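Local coordinates for putative lipoprotein LppA (PDB 2V7S) that is of unknown function but is probably a membrane-anchored lipoprotein of the mycobacterial cell envelope, from a family confined to pathogenic mycobacteria, at residues A61-E64 / R65-T69; I94-S97 / D98-G101; T85-F88 / D89-P92; L49-S52 / M53-K56; L189-K192 / V193-P197. All blocks are in the same frame, centred on the assembly; numbering follows the deposited sequence.

Contact 1 of 5, residues A61-E64 / R65-T69; sequences AARE and RLTAT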
loop_
_atom_site.group_PDB
_atom_site.type_symbol
_atom_site.label_atom_id
_atom_site.label_comp_id
_atom_site.label_asym_id
_atom_site.label_seq_id
_atom_site.Cartn_x
_atom_site.Cartn_y
_atom_site.Cartn_z
ATOM N N ALA A 61 -6.702 17.069 18.718
ATOM C CA ALA A 61 -7.153 16.703 20.072
ATOM C C ALA A 61 -6.101 15.839 20.759
ATOM O O ALA A 61 -5.815 16.003 21.941
ATOM C CB ALA A 61 -8.515 15.953 20.043
ATOM N N ALA A 62 -5.554 14.887 20.029
ATOM C CA ALA A 62 -4.549 13.984 20.598
ATOM C C ALA A 62 -3.312 14.713 21.098
ATOM O O ALA A 62 -2.719 14.283 22.071
ATOM C CB ALA A 62 -4.127 12.979 19.553
ATOM N N ARG A 63 -2.893 15.749 20.379
ATOM C CA ARG A 63 -1.683 16.503 20.708
ATOM C C ARG A 63 -1.922 17.271 21.997
ATOM O O ARG A 63 -1.046 17.324 22.863
ATOM C CB ARG A 63 -1.295 17.486 19.562
ATOM C CG ARG A 63 -0.061 18.358 19.950
ATOM C CD ARG A 63 0.267 19.429 18.910
ATOM N NE ARG A 63 0.591 20.708 19.546
ATOM C CZ ARG A 63 1.660 20.981 20.298
ATOM N NH1 ARG A 63 2.623 20.062 20.571
ATOM N NH2 ARG A 63 1.754 22.216 20.796
ATOM N N GLU A 64 -3.107 17.871 22.111
ATOM C CA GLU A 64 -3.538 18.545 23.335
ATOM C C GLU A 64 -3.495 17.620 24.568
ATOM O O GLU A 64 -2.956 17.986 25.641
ATOM C CB GLU A 64 -4.955 19.146 23.127
ATOM C CG GLU A 64 -5.513 19.803 24.384
ATOM C CD GLU A 64 -6.971 20.238 24.225
ATOM O OE1 GLU A 64 -7.212 21.165 23.443
ATOM O OE2 GLU A 64 -7.858 19.670 24.907
ATOM N N ARG A 65 -4.049 16.432 24.405
ATOM C CA ARG A 65 -4.150 15.451 25.474
ATOM C C ARG A 65 -2.791 14.870 25.849
ATOM O O ARG A 65 -2.519 14.585 27.012
ATOM C CB ARG A 65 -5.150 14.331 25.071
ATOM C CG ARG A 65 -6.641 14.811 25.305
ATOM C CD ARG A 65 -7.615 14.539 24.191
ATOM N NE ARG A 65 -8.848 15.296 24.460
ATOM C CZ ARG A 65 -9.079 16.558 24.121
ATOM N NH1 ARG A 65 -8.205 17.248 23.385
ATOM N NH2 ARG A 65 -10.223 17.120 24.477
ATOM N N LEU A 66 -1.945 14.702 24.847
ATOM C CA LEU A 66 -0.616 14.199 25.113
ATOM C C LEU A 66 0.208 15.241 25.815
ATOM O O LEU A 66 0.996 14.898 26.686
ATOM C CB LEU A 66 0.093 13.870 23.825
ATOM C CG LEU A 66 0.803 12.540 23.955
ATOM C CD1 LEU A 66 -0.248 11.402 24.249
ATOM C CD2 LEU A 66 1.622 12.334 22.654
ATOM N N THR A 67 0.032 16.511 25.453
ATOM C CA THR A 67 0.741 17.590 26.189
ATOM C C THR A 67 0.277 17.649 27.646
ATOM O O THR A 67 1.110 17.827 28.559
ATOM C CB THR A 67 0.594 18.947 25.485
ATOM O OG1 THR A 67 1.206 18.830 24.203
ATOM C CG2 THR A 67 1.262 20.091 26.279
ATOM N N ALA A 68 -1.029 17.482 27.868
ATOM C CA ALA A 68 -1.561 17.377 29.250
ATOM C C ALA A 68 -0.913 16.202 30.004
ATOM O O ALA A 68 -0.644 16.300 31.188
ATOM C CB ALA A 68 -3.099 17.212 29.262
ATOM N N THR A 69 -0.690 15.099 29.314
ATOM C CA THR A 69 -0.077 13.920 29.951
ATOM C C THR A 69 1.375 14.209 30.298
ATOM O O THR A 69 1.858 13.793 31.350
ATOM C CB THR A 69 -0.199 12.676 29.049
ATOM O OG1 THR A 69 -1.572 12.252 29.096
ATOM C CG2 THR A 69 0.700 11.515 29.560
#

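Contact 2 of 5, residues I94-S97 / D98-G101; sequences IQQS and DRNG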
loop_
_atom_site.group_PDB
_atom_site.type_symbol
_atom_site.label_atom_id
_atom_site.label_comp_id
_atom_site.label_asym_id
_atom_site.label_seq_id
_atom_site.Cartn_x
_atom_site.Cartn_y
_atom_site.Cartn_z
ATOM N N ILE A 94 11.691 24.731 18.638
ATOM C CA ILE A 94 11.197 23.500 19.265
ATOM C C ILE A 94 9.651 23.484 19.291
ATOM O O ILE A 94 9.014 22.449 19.010
ATOM C CB ILE A 94 11.704 23.344 20.708
ATOM C CG1 ILE A 94 13.217 23.200 20.736
ATOM C CG2 ILE A 94 11.037 22.133 21.374
ATOM C CD1 ILE A 94 13.785 21.806 20.448
ATOM N N GLN A 95 9.059 24.629 19.652
ATOM C CA GLN A 95 7.595 24.718 19.763
ATOM C C GLN A 95 6.980 24.418 18.399
ATOM O O GLN A 95 6.036 23.661 18.327
ATOM C CB GLN A 95 7.125 26.077 20.294
ATOM C CG GLN A 95 7.306 26.248 21.806
ATOM C CD GLN A 95 7.045 27.670 22.286
ATOM O OE1 GLN A 95 7.021 28.642 21.504
ATOM N NE2 GLN A 95 6.868 27.806 23.592
ATOM N N GLN A 96 7.520 25.021 17.335
ATOM C CA GLN A 96 6.976 24.804 16.000
ATOM C C GLN A 96 7.134 23.345 15.571
ATOM O O GLN A 96 6.221 22.765 15.036
ATOM C CB GLN A 96 7.651 25.716 14.977
ATOM C CG GLN A 96 7.031 25.600 13.588
ATOM C CD GLN A 96 5.575 26.023 13.595
ATOM O OE1 GLN A 96 4.662 25.185 13.686
ATOM N NE2 GLN A 96 5.346 27.335 13.534
ATOM N N SER A 97 8.313 22.778 15.802
ATOM C CA SER A 97 8.570 21.378 15.497
ATOM C C SER A 97 7.608 20.430 16.215
ATOM O O SER A 97 7.026 19.530 15.590
ATOM C CB SER A 97 10.025 21.025 15.818
ATOM O OG SER A 97 10.267 19.681 15.489
ATOM N N ASP A 98 7.414 20.621 17.516
ATOM C CA ASP A 98 6.472 19.776 18.244
ATOM C C ASP A 98 5.063 19.930 17.674
ATOM O O ASP A 98 4.380 18.943 17.465
ATOM C CB ASP A 98 6.443 20.110 19.728
ATOM C CG ASP A 98 7.766 19.822 20.416
ATOM O OD1 ASP A 98 8.611 19.100 19.825
ATOM O OD2 ASP A 98 7.956 20.349 21.530
ATOM N N ARG A 99 4.681 21.174 17.416
ATOM C CA ARG A 99 3.363 21.519 16.850
ATOM C C ARG A 99 3.084 20.776 15.530
ATOM O O ARG A 99 2.000 20.227 15.324
ATOM C CB ARG A 99 3.296 23.042 16.650
ATOM C CG ARG A 99 1.974 23.592 16.148
ATOM C CD ARG A 99 2.068 25.121 15.919
ATOM N NE ARG A 99 2.582 25.812 17.107
ATOM C CZ ARG A 99 3.448 26.828 17.084
ATOM N NH1 ARG A 99 3.917 27.296 15.934
ATOM N NH2 ARG A 99 3.852 27.377 18.225
ATOM N N ASN A 100 4.080 20.736 14.665
ATOM C CA ASN A 100 3.993 20.043 13.368
ATOM C C ASN A 100 3.859 18.511 13.424
ATOM O O ASN A 100 3.432 17.885 12.449
ATOM C CB ASN A 100 5.234 20.388 12.550
ATOM C CG ASN A 100 5.260 21.839 12.103
ATOM O OD1 ASN A 100 4.261 22.569 12.210
ATOM N ND2 ASN A 100 6.425 22.276 11.622
ATOM N N GLY A 101 4.290 17.909 14.527
ATOM C CA GLY A 101 4.204 16.463 14.723
ATOM C C GLY A 101 5.170 15.611 13.892
ATOM O O GLY A 101 6.084 16.132 13.259
HETATM O O HOH W 1 7.884 18.025 13.577
#

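Contact 3 of 5, residues T85-F88 / D89-P92; sequences TWKF and DDDP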
loop_
_atom_site.group_PDB
_atom_site.type_symbol
_atom_site.label_atom_id
_atom_site.label_comp_id
_atom_site.label_asym_id
_atom_site.label_seq_id
_atom_site.Cartn_x
_atom_site.Cartn_y
_atom_site.Cartn_z
ATOM N N THR A 85 12.453 20.695 39.206
ATOM C CA THR A 85 11.539 21.626 38.560
ATOM C C THR A 85 11.438 21.269 37.052
ATOM O O THR A 85 12.232 20.474 36.531
ATOM C CB THR A 85 12.058 23.082 38.688
ATOM O OG1 THR A 85 13.353 23.192 38.081
ATOM C CG2 THR A 85 12.145 23.536 40.169
ATOM N N TRP A 86 10.478 21.866 36.364
ATOM C CA TRP A 86 10.320 21.646 34.932
ATOM C C TRP A 86 9.635 22.825 34.273
ATOM O O TRP A 86 9.014 23.654 34.939
ATOM C CB TRP A 86 9.533 20.360 34.642
ATOM C CG TRP A 86 8.072 20.423 35.009
ATOM C CD1 TRP A 86 7.516 20.200 36.243
ATOM C CD2 TRP A 86 6.991 20.751 34.136
ATOM N NE1 TRP A 86 6.144 20.352 36.178
ATOM C CE2 TRP A 86 5.799 20.707 34.901
ATOM C CE3 TRP A 86 6.913 21.075 32.780
ATOM C CZ2 TRP A 86 4.523 20.958 34.346
ATOM C CZ3 TRP A 86 5.645 21.342 32.213
ATOM C CH2 TRP A 86 4.465 21.261 33.007
ATOM N N LYS A 87 9.766 22.885 32.951
ATOM C CA LYS A 87 8.963 23.796 32.125
ATOM C C LYS A 87 8.788 23.142 30.752
ATOM O O LYS A 87 9.582 22.268 30.368
ATOM C CB LYS A 87 9.671 25.148 31.968
ATOM C CG LYS A 87 10.999 25.080 31.201
ATOM C CD LYS A 87 11.709 26.455 31.137
ATOM C CE LYS A 87 12.841 26.442 30.120
ATOM N NZ LYS A 87 13.293 27.866 29.712
ATOM N N PHE A 88 7.756 23.565 30.024
ATOM C CA PHE A 88 7.701 23.307 28.622
ATOM C C PHE A 88 8.800 24.106 27.972
ATOM O O PHE A 88 9.017 25.253 28.294
ATOM C CB PHE A 88 6.335 23.653 28.040
ATOM C CG PHE A 88 5.291 22.671 28.420
ATOM C CD1 PHE A 88 4.200 23.057 29.188
ATOM C CD2 PHE A 88 5.419 21.339 28.029
ATOM C CE1 PHE A 88 3.212 22.097 29.559
ATOM C CE2 PHE A 88 4.466 20.389 28.371
ATOM C CZ PHE A 88 3.361 20.772 29.151
ATOM N N ASP A 89 9.528 23.474 27.071
ATOM C CA ASP A 89 10.614 24.134 26.365
ATOM C C ASP A 89 10.031 25.351 25.656
ATOM O O ASP A 89 9.065 25.240 24.926
ATOM C CB ASP A 89 11.184 23.143 25.360
ATOM C CG ASP A 89 12.497 23.586 24.736
ATOM O OD1 ASP A 89 12.803 24.802 24.617
ATOM O OD2 ASP A 89 13.228 22.656 24.336
ATOM N N ASP A 90 10.645 26.502 25.860
ATOM C CA ASP A 90 10.125 27.742 25.324
ATOM C C ASP A 90 10.795 28.135 23.996
ATOM O O ASP A 90 10.471 29.173 23.424
ATOM C CB ASP A 90 10.296 28.861 26.368
ATOM C CG ASP A 90 11.705 28.969 26.864
ATOM O OD1 ASP A 90 12.280 30.085 26.808
ATOM O OD2 ASP A 90 12.260 27.927 27.291
ATOM N N ASP A 91 11.711 27.310 23.494
ATOM C CA ASP A 91 12.387 27.687 22.240
ATOM C C ASP A 91 11.360 27.712 21.106
ATOM O O ASP A 91 10.613 26.744 20.949
ATOM C CB ASP A 91 13.538 26.765 21.922
ATOM C CG ASP A 91 14.206 27.124 20.619
ATOM O OD1 ASP A 91 13.747 26.671 19.564
ATOM O OD2 ASP A 91 15.188 27.873 20.642
ATOM N N PRO A 92 11.314 28.816 20.334
ATOM C CA PRO A 92 10.225 28.954 19.347
ATOM C C PRO A 92 10.291 27.904 18.232
ATOM O O PRO A 92 9.245 27.454 17.744
ATOM C CB PRO A 92 10.407 30.380 18.812
ATOM C CG PRO A 92 11.883 30.672 19.020
ATOM C CD PRO A 92 12.230 29.985 20.310
#

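Contact 4 of 5, residues L49-S52 / M53-K56; sequences LIDS and MRNK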
loop_
_atom_site.group_PDB
_atom_site.type_symbol
_atom_site.label_atom_id
_atom_site.label_comp_id
_atom_site.label_asym_id
_atom_site.label_seq_id
_atom_site.Cartn_x
_atom_site.Cartn_y
_atom_site.Cartn_z
ATOM N N LEU A 49 -8.983 2.694 4.741
ATOM C CA LEU A 49 -7.975 2.917 5.782
ATOM C C LEU A 49 -8.312 4.190 6.551
ATOM O O LEU A 49 -8.412 4.198 7.788
ATOM C CB LEU A 49 -6.565 3.044 5.178
ATOM C CG LEU A 49 -5.415 3.271 6.183
ATOM C CD1 LEU A 49 -5.240 2.050 7.015
ATOM C CD2 LEU A 49 -4.119 3.507 5.432
ATOM N N ILE A 50 -8.487 5.273 5.810
ATOM C CA ILE A 50 -8.889 6.541 6.413
ATOM C C ILE A 50 -10.176 6.390 7.226
ATOM O O ILE A 50 -10.220 6.770 8.404
ATOM C CB ILE A 50 -9.000 7.612 5.317
ATOM C CG1 ILE A 50 -7.568 7.916 4.814
ATOM C CG2 ILE A 50 -9.734 8.871 5.837
ATOM C CD1 ILE A 50 -7.494 8.750 3.552
ATOM N N ASP A 51 -11.204 5.799 6.617
ATOM C CA ASP A 51 -12.515 5.669 7.264
ATOM C C ASP A 51 -12.417 4.868 8.560
ATOM O O ASP A 51 -13.044 5.210 9.578
ATOM C CB ASP A 51 -13.539 5.042 6.352
ATOM C CG ASP A 51 -14.110 6.024 5.326
ATOM O OD1 ASP A 51 -13.792 7.245 5.340
ATOM O OD2 ASP A 51 -14.877 5.539 4.487
ATOM N N SER A 52 -11.586 3.829 8.553
ATOM C CA SER A 52 -11.411 3.023 9.768
ATOM C C SER A 52 -10.715 3.766 10.922
ATOM O O SER A 52 -10.713 3.285 12.059
ATOM C CB SER A 52 -10.668 1.722 9.445
ATOM O OG SER A 52 -9.310 1.995 9.260
HETATM N N MSE A 53 -10.106 4.912 10.624
HETATM C CA MSE A 53 -9.368 5.716 11.641
HETATM C C MSE A 53 -10.185 6.905 12.178
HETATM O O MSE A 53 -9.774 7.583 13.149
HETATM C CB MSE A 53 -8.046 6.221 11.068
HETATM C CG MSE A 53 -6.978 5.140 11.000
HETATM SE SE MSE A 53 -5.411 5.756 10.016
HETATM C CE MSE A 53 -4.835 7.060 11.278
ATOM N N ARG A 54 -11.332 7.157 11.546
ATOM C CA ARG A 54 -12.244 8.220 11.984
ATOM C C ARG A 54 -12.612 8.147 13.478
ATOM O O ARG A 54 -12.480 9.137 14.243
ATOM C CB ARG A 54 -13.466 8.314 11.048
ATOM C CG ARG A 54 -13.106 8.911 9.680
ATOM C CD ARG A 54 -14.301 8.913 8.705
ATOM N NE ARG A 54 -13.852 9.374 7.391
ATOM C CZ ARG A 54 -13.829 10.651 7.028
ATOM N NH1 ARG A 54 -13.381 11.005 5.824
ATOM N NH2 ARG A 54 -14.266 11.564 7.862
ATOM N N ASN A 55 -13.002 6.961 13.922
ATOM C CA ASN A 55 -13.285 6.730 15.346
ATOM C C ASN A 55 -12.207 7.168 16.369
ATOM O O ASN A 55 -12.489 7.264 17.565
ATOM C CB ASN A 55 -13.582 5.252 15.566
ATOM C CG ASN A 55 -12.310 4.441 15.670
ATOM O OD1 ASN A 55 -11.937 3.997 16.753
ATOM N ND2 ASN A 55 -11.604 4.302 14.560
ATOM N N LYS A 56 -10.972 7.406 15.920
ATOM C CA LYS A 56 -9.902 7.737 16.847
ATOM C C LYS A 56 -9.897 9.202 17.238
ATOM O O LYS A 56 -9.185 9.584 18.170
ATOM C CB LYS A 56 -8.501 7.395 16.292
ATOM C CG LYS A 56 -8.263 5.920 15.928
ATOM C CD LYS A 56 -6.930 5.742 15.154
ATOM C CE LYS A 56 -5.686 6.298 15.877
ATOM N NZ LYS A 56 -5.364 5.661 17.192
HETATM O O HOH W 2 -13.876 4.824 12.225
HETATM O O HOH W 3 -12.470 9.019 3.783
#

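Contact 5 of 5, residues L189-K192 / V193-P197; sequences LLQK and VLDLP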
loop_
_atom_site.group_PDB
_atom_site.type_symbol
_atom_site.label_atom_id
_atom_site.label_comp_id
_atom_site.label_asym_id
_atom_site.label_seq_id
_atom_site.Cartn_x
_atom_site.Cartn_y
_atom_site.Cartn_z
ATOM N N LEU A 189 -5.819 11.012 12.151
ATOM C CA LEU A 189 -6.261 11.884 11.073
ATOM C C LEU A 189 -6.331 13.319 11.549
ATOM O O LEU A 189 -6.793 13.601 12.658
ATOM C CB LEU A 189 -7.677 11.451 10.605
ATOM C CG LEU A 189 -7.916 10.015 10.104
ATOM C CD1 LEU A 189 -9.377 9.770 9.684
ATOM C CD2 LEU A 189 -7.000 9.808 8.881
ATOM N N LEU A 190 -5.910 14.245 10.691
ATOM C CA LEU A 190 -6.119 15.649 10.944
ATOM C C LEU A 190 -7.623 15.958 11.020
ATOM O O LEU A 190 -8.411 15.325 10.328
ATOM C CB LEU A 190 -5.491 16.439 9.780
ATOM C CG LEU A 190 -3.989 16.195 9.510
ATOM C CD1 LEU A 190 -3.512 16.960 8.261
ATOM C CD2 LEU A 190 -3.140 16.607 10.724
ATOM N N GLN A 191 -8.020 16.931 11.838
ATOM C CA GLN A 191 -9.422 17.328 11.868
ATOM C C GLN A 191 -9.972 17.688 10.468
ATOM O O GLN A 191 -11.112 17.378 10.156
ATOM C CB GLN A 191 -9.688 18.461 12.877
ATOM C CG GLN A 191 -11.162 18.871 12.887
ATOM C CD GLN A 191 -12.029 17.755 13.433
ATOM O OE1 GLN A 191 -11.630 17.073 14.381
ATOM N NE2 GLN A 191 -13.204 17.563 12.861
ATOM N N LYS A 192 -9.156 18.272 9.595
ATOM C CA LYS A 192 -9.665 18.594 8.241
ATOM C C LYS A 192 -10.109 17.359 7.435
ATOM O O LYS A 192 -11.056 17.429 6.629
ATOM C CB LYS A 192 -8.654 19.430 7.464
ATOM C CG LYS A 192 -7.281 18.782 7.259
ATOM C CD LYS A 192 -6.519 19.619 6.208
ATOM C CE LYS A 192 -5.170 19.026 5.875
ATOM N NZ LYS A 192 -4.372 19.979 5.020
ATOM N N VAL A 193 -9.436 16.224 7.663
ATOM C CA VAL A 193 -9.869 14.939 7.075
ATOM C C VAL A 193 -11.140 14.406 7.741
ATOM O O VAL A 193 -12.058 13.905 7.060
ATOM C CB VAL A 193 -8.701 13.882 7.061
ATOM C CG1 VAL A 193 -9.131 12.576 6.399
ATOM C CG2 VAL A 193 -7.477 14.479 6.336
ATOM N N LEU A 194 -11.223 14.545 9.070
ATOM C CA LEU A 194 -12.450 14.139 9.780
ATOM C C LEU A 194 -13.642 14.935 9.294
ATOM O O LEU A 194 -14.752 14.418 9.275
ATOM C CB LEU A 194 -12.283 14.266 11.297
ATOM C CG LEU A 194 -11.187 13.344 11.839
ATOM C CD1 LEU A 194 -10.846 13.633 13.278
ATOM C CD2 LEU A 194 -11.594 11.922 11.735
ATOM N N ASP A 195 -13.418 16.175 8.865
ATOM C CA ASP A 195 -14.511 16.997 8.299
ATOM C C ASP A 195 -14.919 16.594 6.880
ATOM O O ASP A 195 -15.928 17.071 6.371
ATOM C CB ASP A 195 -14.184 18.490 8.360
ATOM C CG ASP A 195 -14.220 19.024 9.777
ATOM O OD1 ASP A 195 -14.735 18.307 10.670
ATOM O OD2 ASP A 195 -13.726 20.144 10.016
ATOM N N LEU A 196 -14.133 15.722 6.247
ATOM C CA LEU A 196 -14.512 15.178 4.938
ATOM C C LEU A 196 -15.536 14.080 5.120
ATOM O O LEU A 196 -15.440 13.320 6.065
ATOM C CB LEU A 196 -13.285 14.628 4.202
ATOM C CG LEU A 196 -12.171 15.649 4.002
ATOM C CD1 LEU A 196 -11.058 15.007 3.231
ATOM C CD2 LEU A 196 -12.692 16.909 3.282
ATOM N N PRO A 197 -16.516 13.977 4.194
ATOM C CA PRO A 197 -17.544 12.957 4.373
ATOM C C PRO A 197 -16.847 11.604 4.261
ATOM O O PRO A 197 -15.881 11.481 3.511
ATOM C CB PRO A 197 -18.464 13.157 3.171
ATOM C CG PRO A 197 -18.105 14.480 2.590
ATOM C CD PRO A 197 -16.679 14.714 2.932
#

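Contact 1 of 5, residues A61-E64 / R65-T69
R65 folds back along its own helix to grip the carbonyl of A61, one turn earlier. R65 NH1 donates to A61 O at 3.1 Å with an N-H...O angle of 165°. The oxygen lies close to the guanidinium plane, at the edge of the group. R65 N gives A61 O the regular helical bond as well, so one residue holds this oxygen with two N-H groups. R65 NH1 also forms a salt bridge with E64 OE2 at 2.9 Å. The carboxylate and guanidinium planes are 28° apart there. The R65 chain is bent at chi2 (134°), which curls the guanidinium back toward A61. A61 CB rests 3.6 Å from R65 NH1.

On another side of the helix, T67 OG1 donates to R63 O at 3.0 Å. T67 N donates to R63 O at 2.9 Å. The two donors come from opposite faces of the carbonyl plane. R63 runs beside T67, and T67 OG1 lies over one face of its guanidinium. The main partner of R63 is outside: R63 NH1 bonds to I116 O. T67 OG1 is also bonded to N118 N. Helix 59-80 is thus pinned to the 116-118 loop.

Two helix carbonyls here each take a side-chain bond beyond the backbone one. The shared NH1 probably lets the E64 carboxylate and the A61 carbonyl together stabilise the positive charge of R65.

Contact 2 of 5, residues I94-S97 / D98-G101
I94 and D98 lie side by side on the inner face of helix 92-100, pointing the same way. I94 CG2 is 3.6 Å from D98 OD2. D98 N donates to I94 O at 2.9 Å and 170°, a nearly straight helical bond. D98 CG stands anti to its carbonyl carbon (chi1 -64°), which sets the carboxylate next to the isoleucine branch. D98 is buried, and its OD2 is bonded to S119 OG. I94 also touches S119, and D98 touches I116. This side of the helix is the tightly packed one.

The outer side is looser. The R99 chain extends from CB and then bends at chi3, which folds the guanidinium back over the preceding turn. Q95 O and Q96 CA lie over one of its faces, both offset toward the rim. The amide end of Q96 sits beside R99 NH1, with the two planes 88° apart, but which way round the amide lies is doubtful.

G101 is the first residue to leave helical geometry, with positive phi. G101 N donates to D98 O at 3.1 Å and only weakly to S97 O. A water bridges the two carbonyls, donating to S97 O at 2.7 Å and to G101 O at 2.6 Å. The buried D98 carboxylate is thus paired with the S119 hydroxyl, while the carbonyls at the helix end are served by water.

Contact 3 of 5, residues T85-F88 / D89-P92
K87 reaches from strand 86-88 to D90 in the loop that follows it. Its CB points toward that loop. CG stands between the backbone N and the carbonyl carbon (chi1 65°), and from there the chain runs extended. K87 CD only approaches the aspartate, at 4.2 Å from D90 OD2. K87 CE comes nearer, at 3.2 Å from D90 OD2. K87 NZ closes the salt bridge to D90 OD2 at 2.6 Å. The ammonium meets the carboxylate from above, 46° out of its plane. D90 OD1 is further from K87 NZ, at 3.8 Å, so one oxygen carries the bond.

The turn that carries D90 is held by the aspartate before it. D91 N donates to D89 OD1 at 3.0 Å, which makes an Asx turn. D91 is in turn the N-cap of helix 92-100, and its OD1 accepts from I94 N.

The aromatic residues of the strand meet on its other side. The W86 ring sets its CZ3 edge over the centre of the F88 ring, 3.6 Å above the plane. W86 NE1 is bonded to D75, and both rings pack on helix 59-80.

Three consecutive aspartates thus do three jobs: D89 makes a turn, D90 pairs with a lysine and D91 caps a helix. K87 and D90 are exposed, so solvent probably screens their charges. K87 would still partly offset the negative charge of this loop.

Contact 4 of 5, residues L49-S52 / M53-K56
D51 and R54 form the one salt bridge between the two segments, at the end of helix 37-53. R54 NE donates to D51 OD1 at 3.0 Å and 155°. The side chains run side by side and point the same way, with the carboxylate and guanidinium planes 62° apart. NE meets OD1 on its anti side, 35° out of the carboxylate plane. The R54 chain is extended from CG to NE, which carries the guanidinium back along the helix to the aspartate. R54 NH2 makes weak bonds to carbonyls of the 193-196 turn.

Water reinforces the pair. One water donates to D51 OD1 at 2.7 Å and accepts from R54 NH1 at 3.0 Å. D51 OD1 thus takes three donors: R54 NE, the water and G199 N. A second water donates to D51 O and accepts from N55 N.

Backbone bonds change character here. M53 N donates to I50 O at 2.9 Å, and R54 N donates to D51 O at 3.3 Å. Both donors sit well above the carbonyl planes.

One side-chain-to-backbone bond joins them: S52 OG turns back to donate to L49 O at 2.8 Å.

Packing contacts cover another side. M53, a selenomethionine, packs on L107, L189 and C187, the last of these in the disulfide with C104. L41 of the second subunit packs on L49, S52 and M53.

The i to i+3 bonds from M53 N and R54 N, with only a weak i to i+4 bond from R54 N, are typical of a helix C-terminus tightening into 3-10-like turns.

Contact 5 of 5, residues L189-K192 / V193-P197
L189 and L194 cross at a slant, with L189 CD1 against L194 CD2 at 3.7 Å. The CB of L189 is directed toward the helical turn that follows it. Its other branch is further off, with L189 CD2 at 4.3 Å from V193 CG1. L194 is also crossed by Q191 at about a right angle, and Q191 OE1 lies 3.7 Å from L194 CD1.

The polar pair lies one turn apart. Q191 NE2 donates to D195 OD1 at 2.8 Å and 144°. The oxygen is almost in the amide plane, but NE2 comes from above the carboxylate plane. The two planes are 58° apart. Q191 has CG anti to its backbone N and then bends at chi2 (67°), which brings its amide back toward D195. D195 N also donates to Q191 O, so the two residues are joined twice. L190 is the N-cap residue, and L190 O accepts from L194 N at 3.2 Å.

The short helix 191-194 follows, after L190, strand 188-189, an edge strand of a three-stranded antiparallel sheet. Q191 N is held by E60 OE1. L189 and V193 pack on I50 of helix 37-53, and L196 touches P202 near the modelled C-terminus.

How the contacts relate
Along the chain the order is contact 4, contact 1, contact 3, contact 2, contact 5. Contacts 4 and 5 form one end of the molecule, with centres about 10 Å apart. They touch where R54 NH2 weakly bonds the carbonyls of V193, L194 and L196. Contacts 1, 2 and 3 form a second group. Helix 59-80 of contact 1 meets contact 2 through R63 and contact 3 through T67 and F88. Contacts 2 and 3 are neighbours because the 89-92 loop leads from strand 86-88 of the six-stranded sheet into helix 92-100. Contacts 3 and 4 lie on opposite sides of the chain's centre, about 33 Å between centres, which reflects an elongated protein.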